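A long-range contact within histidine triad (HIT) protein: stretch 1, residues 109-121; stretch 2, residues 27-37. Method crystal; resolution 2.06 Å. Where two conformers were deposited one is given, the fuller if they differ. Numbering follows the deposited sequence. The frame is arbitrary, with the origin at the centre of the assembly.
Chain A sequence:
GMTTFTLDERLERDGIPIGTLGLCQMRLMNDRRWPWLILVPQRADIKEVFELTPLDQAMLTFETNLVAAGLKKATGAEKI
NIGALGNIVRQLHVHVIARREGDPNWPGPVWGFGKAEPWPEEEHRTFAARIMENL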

# COMPACT_ATOMS: atom_id res chain seq x y z
N PRO A 109 -5.64 -5.85 8.84
CA PRO A 109 -4.27 -5.39 8.65
C PRO A 109 -3.30 -5.79 9.78
O PRO A 109 -3.73 -6.02 10.92
CB PRO A 109 -4.44 -3.88 8.64
CG PRO A 109 -5.69 -3.64 9.49
CD PRO A 109 -6.56 -4.78 9.26
N VAL A 110 -2.01 -5.90 9.45
CA VAL A 110 -0.99 -6.16 10.47
C VAL A 110 -0.75 -4.91 11.32
O VAL A 110 -0.48 -5.02 12.52
CB VAL A 110 0.34 -6.70 9.87
CG1 VAL A 110 0.03 -7.87 8.93
CG2 VAL A 110 1.17 -5.60 9.15
N TRP A 111 -0.93 -3.74 10.70
CA TRP A 111 -0.58 -2.44 11.29
C TRP A 111 -1.44 -2.15 12.49
O TRP A 111 -2.67 -2.20 12.43
CB TRP A 111 -0.73 -1.33 10.24
CG TRP A 111 0.11 -1.59 9.02
CD1 TRP A 111 1.46 -1.57 8.97
CD2 TRP A 111 -0.34 -1.96 7.72
NE1 TRP A 111 1.90 -1.90 7.71
CE2 TRP A 111 0.81 -2.14 6.91
CE3 TRP A 111 -1.60 -2.13 7.14
CZ2 TRP A 111 0.74 -2.47 5.57
CZ3 TRP A 111 -1.67 -2.49 5.80
CH2 TRP A 111 -0.50 -2.65 5.03
N GLY A 112 -0.77 -1.88 13.61
CA GLY A 112 -1.43 -1.58 14.85
C GLY A 112 -2.01 -2.76 15.60
O GLY A 112 -2.64 -2.55 16.64
N PHE A 113 -1.78 -3.98 15.12
CA PHE A 113 -2.36 -5.15 15.75
C PHE A 113 -1.41 -5.74 16.80
O PHE A 113 -0.31 -6.21 16.47
CB PHE A 113 -2.72 -6.25 14.75
CG PHE A 113 -3.32 -7.47 15.40
CD1 PHE A 113 -4.59 -7.43 15.92
CD2 PHE A 113 -2.58 -8.65 15.52
CE1 PHE A 113 -5.14 -8.54 16.55
CE2 PHE A 113 -3.12 -9.77 16.15
CZ PHE A 113 -4.40 -9.72 16.66
N GLY A 114 -1.85 -5.73 18.05
CA GLY A 114 -1.13 -6.43 19.13
C GLY A 114 0.30 -5.94 19.36
O GLY A 114 0.61 -4.79 19.07
N LYS A 115 1.14 -6.83 19.88
CA LYS A 115 2.51 -6.51 20.30
C LYS A 115 3.47 -7.26 19.39
O LYS A 115 3.24 -8.43 19.11
CB LYS A 115 2.71 -6.89 21.79
CG LYS A 115 4.16 -7.18 22.18
N ALA A 116 4.52 -6.60 18.92
CA ALA A 116 5.52 -7.26 18.09
C ALA A 116 6.20 -8.41 18.85
O ALA A 116 6.47 -8.29 20.03
CB ALA A 116 6.55 -6.27 17.59
N GLU A 117 6.42 -9.53 18.15
CA GLU A 117 7.22 -10.65 18.63
C GLU A 117 8.55 -10.63 17.87
O GLU A 117 8.57 -10.91 16.65
CB GLU A 117 6.49 -11.97 18.39
CG GLU A 117 5.18 -12.08 19.20
CD GLU A 117 4.38 -13.39 18.95
OE1 GLU A 117 4.88 -14.34 18.29
OE2 GLU A 117 3.22 -13.44 19.43
N PRO A 118 9.66 -10.27 18.55
CA PRO A 118 10.92 -10.14 17.81
C PRO A 118 11.46 -11.46 17.21
O PRO A 118 11.17 -12.52 17.69
CB PRO A 118 11.89 -9.57 18.85
CG PRO A 118 11.32 -9.98 20.16
CD PRO A 118 9.83 -9.95 19.98
N TRP A 119 12.21 -11.36 16.13
CA TRP A 119 12.75 -12.53 15.46
C TRP A 119 13.95 -13.05 16.25
O TRP A 119 14.80 -12.26 16.64
CB TRP A 119 13.26 -12.18 14.06
CG TRP A 119 12.25 -12.07 12.97
CD1 TRP A 119 11.48 -10.99 12.66
CD2 TRP A 119 11.94 -13.07 12.00
NE1 TRP A 119 10.69 -11.26 11.58
CE2 TRP A 119 10.96 -12.54 11.14
CE3 TRP A 119 12.41 -14.38 11.76
CZ2 TRP A 119 10.42 -13.25 10.06
CZ3 TRP A 119 11.86 -15.10 10.69
CH2 TRP A 119 10.89 -14.53 9.85
N PRO A 120 14.01 -14.37 16.50
CA PRO A 120 15.29 -14.93 16.93
C PRO A 120 16.39 -14.61 15.92
O PRO A 120 16.13 -14.56 14.73
CB PRO A 120 15.02 -16.43 17.01
CG PRO A 120 13.55 -16.51 17.35
CD PRO A 120 12.91 -15.34 16.63
N GLU A 121 17.60 -14.35 16.42
CA GLU A 121 18.75 -13.93 15.64
C GLU A 121 18.98 -14.83 14.42
O GLU A 121 18.86 -14.38 13.27
CB GLU A 121 19.98 -13.89 16.56
CG GLU A 121 21.35 -13.71 15.93
CD GLU A 121 21.51 -12.41 15.20
OE1 GLU A 121 20.79 -11.44 15.56
OE2 GLU A 121 22.38 -12.35 14.30
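Stretch 2, residues 27-37: RLMNDRRWPWL

Segments without regular secondary structure can pack as precisely as helices and sheets, provided that each projecting side chain meets a matching recess and that the intervening polar groups find partners. The contact between residues 109-121 and 27-37 of this HIT protein illustrates the principle. Stretch 1 is irregular up to Pro120, the N-cap of a helix. Stretch 2 leaves a strand at Met29, passes through a type I turn from Asp31 to Trp34, and re-enters a strand at Trp36. Stretch 2 doubles back through its turn, so no single direction describes the pair: Val110 lies nearest Trp34, Ala116 nearest Asp31 (CA to CA 4.8 Å) and Trp119 nearest Arg32. Together they bury 926 Å².

At one end the bump belongs to stretch 1. Val110 points toward stretch 2 and fits between two indoles, its methyls divided between them: CG1 lies over the face of Trp34, 3.4 Å from its CD2, and CG2 over the face of Trp36, 3.7 Å from its CH2. A type II turn from Val110 to Phe113 then carries the chain onward, so that Phe113 CD2 reaches the edge of the Trp34 ring, 3.9 Å from CZ2. Trp111 NE1 comes within 3.7 Å of Trp36 CZ2, the two rings being nearly perpendicular.

In the middle, the knob is Arg33. Its guanidinium reaches into the bend at Gly114, where NH1 and NH2 donate to Phe113 O at 2.8 and 2.9 Å, while Lys115 O lies over the guanidinium face, 3.0 Å from Arg33 CZ. Gly114 leaves the necessary room; an ideal CB there would stand only 2.7 Å from Arg33 NH1. Asp31 holds the arginine in place through a salt bridge, with Asp31 OD2 2.8 Å from Arg33 NH2, and its OD1 also accepts from Glu117 N at 3.3 Å.

Beyond this point the backbones themselves meet. Arg32 N donates to Glu117 O at 2.7 Å, and Trp119 N donates to Asn30 OD1 at 2.7 Å in an almost straight bond. The final bump is Trp119, which has the largest covered area of any residue here. Its indole is sandwiched: Leu28 CD2 lies over one face, 3.7 Å from Trp119 CE2, and Arg32 CB over the opposite face, also 3.7 Å from Trp119 CE2. At the inner end of this slot a water accepts from Trp119 NE1 at 3.0 Å and lies within hydrogen-bonding reach, as donor, of Met29 O (3.0 Å) and Trp34 O (2.9 Å), giving the inserted ring a polar partner.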

# COMPACT_ATOMS: atom_id res chain seq x y z
N ARG A 27 14.60 -3.76 4.76
CA ARG A 27 14.67 -4.17 6.15
C ARG A 27 13.58 -5.17 6.45
O ARG A 27 12.53 -5.09 5.89
CB ARG A 27 14.52 -2.99 7.07
CG ARG A 27 15.57 -1.96 6.84
CD ARG A 27 15.46 -0.80 7.78
NE ARG A 27 16.06 -1.02 9.09
CZ ARG A 27 17.36 -0.99 9.36
NH1 ARG A 27 18.27 -0.84 8.40
NH2 ARG A 27 17.76 -1.14 10.62
N LEU A 28 13.87 -6.09 7.35
CA LEU A 28 12.89 -7.03 7.85
C LEU A 28 12.33 -6.39 9.07
O LEU A 28 13.08 -6.13 10.01
CB LEU A 28 13.56 -8.37 8.21
CG LEU A 28 12.74 -9.45 8.89
CD1 LEU A 28 11.66 -10.05 7.90
CD2 LEU A 28 13.66 -10.52 9.50
N MSE A 29 11.04 -6.09 9.08
CA MSE A 29 10.37 -5.57 10.26
C MSE A 29 10.54 -6.60 11.35
O MSE A 29 10.32 -7.80 11.11
CB MSE A 29 8.88 -5.33 9.97
CG MSE A 29 8.07 -4.81 11.12
SE MSE A 29 8.54 -3.02 11.62
CE MSE A 29 7.43 -2.03 10.35
N ASN A 30 10.95 -6.16 12.55
CA ASN A 30 11.25 -7.11 13.59
C ASN A 30 9.98 -7.52 14.34
O ASN A 30 9.81 -7.26 15.53
CB ASN A 30 12.30 -6.56 14.52
CG ASN A 30 12.88 -7.64 15.42
OD1 ASN A 30 12.65 -8.83 15.24
ND2 ASN A 30 13.67 -7.21 16.38
N ASP A 31 9.11 -8.22 13.61
CA ASP A 31 7.89 -8.75 14.15
C ASP A 31 7.69 -10.03 13.39
O ASP A 31 7.21 -10.00 12.28
CB ASP A 31 6.76 -7.77 13.93
CG ASP A 31 5.49 -8.19 14.60
OD1 ASP A 31 5.37 -9.34 15.08
OD2 ASP A 31 4.60 -7.33 14.67
N ARG A 32 8.06 -11.15 13.98
CA ARG A 32 7.95 -12.45 13.30
C ARG A 32 6.51 -12.97 13.11
O ARG A 32 6.32 -14.00 12.45
CB ARG A 32 8.84 -13.51 13.99
CG ARG A 32 8.32 -14.15 15.26
CD ARG A 32 9.13 -15.44 15.63
NE ARG A 32 9.48 -16.31 14.48
N ARG A 33 5.50 -12.29 13.65
CA ARG A 33 4.11 -12.75 13.49
C ARG A 33 3.67 -12.81 12.03
O ARG A 33 2.85 -13.66 11.70
CB ARG A 33 3.15 -11.85 14.25
CG ARG A 33 3.30 -11.99 15.78
CD ARG A 33 2.34 -11.05 16.46
NE ARG A 33 2.68 -9.65 16.21
CZ ARG A 33 1.85 -8.62 16.45
NH1 ARG A 33 0.62 -8.81 16.98
NH2 ARG A 33 2.28 -7.38 16.22
N TRP A 34 4.22 -11.93 11.18
CA TRP A 34 4.05 -12.05 9.72
C TRP A 34 5.39 -11.76 9.06
O TRP A 34 6.12 -10.90 9.55
CB TRP A 34 3.00 -11.08 9.16
CG TRP A 34 1.79 -10.94 9.94
CD1 TRP A 34 0.61 -11.59 9.75
CD2 TRP A 34 1.59 -10.06 11.03
NE1 TRP A 34 -0.31 -11.17 10.67
CE2 TRP A 34 0.27 -10.21 11.46
CE3 TRP A 34 2.41 -9.13 11.69
CZ2 TRP A 34 -0.25 -9.48 12.53
CZ3 TRP A 34 1.90 -8.42 12.76
CH2 TRP A 34 0.59 -8.61 13.18
N PRO A 35 5.74 -12.48 7.98
CA PRO A 35 6.96 -12.07 7.25
C PRO A 35 6.75 -10.72 6.58
O PRO A 35 5.92 -10.58 5.65
CB PRO A 35 7.20 -13.19 6.25
CG PRO A 35 6.30 -14.34 6.70
CD PRO A 35 5.17 -13.74 7.46
N TRP A 36 7.50 -9.73 7.04
CA TRP A 36 7.19 -8.31 6.83
C TRP A 36 8.48 -7.58 6.54
O TRP A 36 9.40 -7.56 7.37
CB TRP A 36 6.52 -7.82 8.09
CG TRP A 36 6.07 -6.42 8.16
CD1 TRP A 36 6.28 -5.42 7.27
CD2 TRP A 36 5.35 -5.85 9.23
NE1 TRP A 36 5.75 -4.26 7.72
CE2 TRP A 36 5.16 -4.49 8.93
CE3 TRP A 36 4.85 -6.36 10.43
CZ2 TRP A 36 4.49 -3.63 9.79
CZ3 TRP A 36 4.18 -5.50 11.29
CH2 TRP A 36 4.01 -4.15 10.97
N LEU A 37 8.56 -7.03 5.33
CA LEU A 37 9.69 -6.28 4.85
C LEU A 37 9.29 -4.84 4.67
O LEU A 37 8.11 -4.53 4.39
CB LEU A 37 10.14 -6.81 3.51
CG LEU A 37 10.43 -8.31 3.47
CD1 LEU A 37 10.90 -8.69 2.07
CD2 LEU A 37 11.46 -8.73 4.51
O HOH W 1 8.80 -9.93 9.70